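Local coordinates for probable antibiotics synthesis protein (Thermus thermophilus, PDB 1V70) that is of unknown function but adopts a cupin fold, probably binds a metal ion and may take part in antibiotic synthesis, at residues A[34-37]-A[38-41]. Residues are numbered along the deposited sequence; the frame is centred on the assembly and turned at random.
Sequences ALLP and GQAQ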
loop_
_atom_site.group_PDB
_atom_site.type_symbol
_atom_site.label_atom_id
_atom_site.label_comp_id
_atom_site.label_asym_id
_atom_site.label_seq_id
_atom_site.Cartn_x
_atom_site.Cartn_y
_atom_site.Cartn_z
ATOM N N ALA A 34 3.282 0.445 13.475
ATOM C CA ALA A 34 2.952 -0.599 14.436
ATOM C C ALA A 34 2.502 0.093 15.712
ATOM O O ALA A 34 3.284 0.794 16.361
ATOM C CB ALA A 34 4.170 -1.479 14.702
ATOM N N LEU A 35 1.234 -0.106 16.059
ATOM C CA LEU A 35 0.649 0.528 17.232
ATOM C C LEU A 35 0.205 -0.436 18.317
ATOM O O LEU A 35 -0.616 -1.321 18.082
ATOM C CB LEU A 35 -0.571 1.373 16.835
ATOM C CG LEU A 35 -0.433 2.530 15.844
ATOM C CD1 LEU A 35 -0.351 2.000 14.420
ATOM C CD2 LEU A 35 -1.645 3.445 15.983
ATOM N N LEU A 36 0.763 -0.271 19.510
ATOM C CA LEU A 36 0.350 -1.089 20.638
ATOM C C LEU A 36 -0.909 -0.388 21.150
ATOM O O LEU A 36 -1.167 0.768 20.800
ATOM C CB LEU A 36 1.429 -1.089 21.728
ATOM C CG LEU A 36 2.746 -1.800 21.399
ATOM C CD1 LEU A 36 3.745 -1.583 22.528
ATOM C CD2 LEU A 36 2.489 -3.285 21.189
ATOM N N PRO A 37 -1.721 -1.077 21.964
ATOM C CA PRO A 37 -2.937 -0.453 22.491
ATOM C C PRO A 37 -2.627 0.890 23.148
ATOM O O PRO A 37 -1.690 0.999 23.940
ATOM C CB PRO A 37 -3.437 -1.485 23.495
ATOM C CG PRO A 37 -3.047 -2.770 22.859
ATOM C CD PRO A 37 -1.640 -2.493 22.366
ATOM N N GLY A 38 -3.405 1.913 22.803
ATOM C CA GLY A 38 -3.202 3.230 23.377
ATOM C C GLY A 38 -2.272 4.139 22.595
ATOM O O GLY A 38 -2.225 5.344 22.842
ATOM N N GLN A 39 -1.524 3.577 21.650
ATOM C CA GLN A 39 -0.606 4.387 20.864
ATOM C C GLN A 39 -1.322 5.046 19.694
ATOM O O GLN A 39 -2.436 4.652 19.328
ATOM C CB GLN A 39 0.570 3.537 20.382
ATOM C CG GLN A 39 1.370 2.954 21.538
ATOM C CD GLN A 39 2.677 2.338 21.096
ATOM O OE1 GLN A 39 2.755 1.715 20.039
ATOM N NE2 GLN A 39 3.711 2.492 21.916
ATOM N N ALA A 40 -0.683 6.049 19.107
ATOM C CA ALA A 40 -1.305 6.769 18.011
ATOM C C ALA A 40 -0.355 7.673 17.251
ATOM O O ALA A 40 0.753 7.969 17.707
ATOM C CB ALA A 40 -2.458 7.614 18.562
ATOM N N GLN A 41 -0.796 8.083 16.067
ATOM C CA GLN A 41 -0.106 9.057 15.306
ATOM C C GLN A 41 -0.880 10.296 15.525
ATOM O O GLN A 41 -2.060 10.394 15.214
ATOM C CB GLN A 41 -0.165 8.689 13.823
ATOM C CG GLN A 41 0.542 9.828 12.947
ATOM C CD GLN A 41 0.711 9.419 11.500
ATOM O OE1 GLN A 41 -0.233 9.134 10.777
ATOM N NE2 GLN A 41 1.986 9.448 11.063
HETATM O O HOH W 1 4.651 0.062 18.723
#
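Leu36 and Gln39 hold together a type II beta turn that carries the chain from strand 28-35 into strand 40-44. In this cupin domain the two strands belong to different sheets, so the turn joins one sheet to the other. The turn closes through its backbone: Gln39 N donates to Leu36 O at 3.0 Å. Pro37 and Gly38 fill the two corners. Gly38 has a positive phi, where a side chain would run into the carbonyl oxygen of Pro37.

The Gln39 side chain runs back alongside Leu36, with CB and CG passing Leu36 O. Its CG stands beside its own backbone N (chi1 -61°), and the chain is extended beyond CG, which carries the amide to Leu36. There OE1 accepts Leu36 N at 2.9 Å in a nearly straight bond (174° at the hydrogen). The donor sits above the amide plane, 41° out of it. The Leu36 and Gln39 side chains point the same way, with Leu36 CB 3.5 Å from Gln39 OE1. At the other end of the amide, Gln39 NE2 bonds to the backbone oxygen of Asn13, so both ends of the group are held.

The buried Leu35 sends CD2 against the backbone of 38-41, 3.6 Å from Gln39 O. A water lies 2.8 Å from both Ala34 O and Gln39 OE1 and can donate to either.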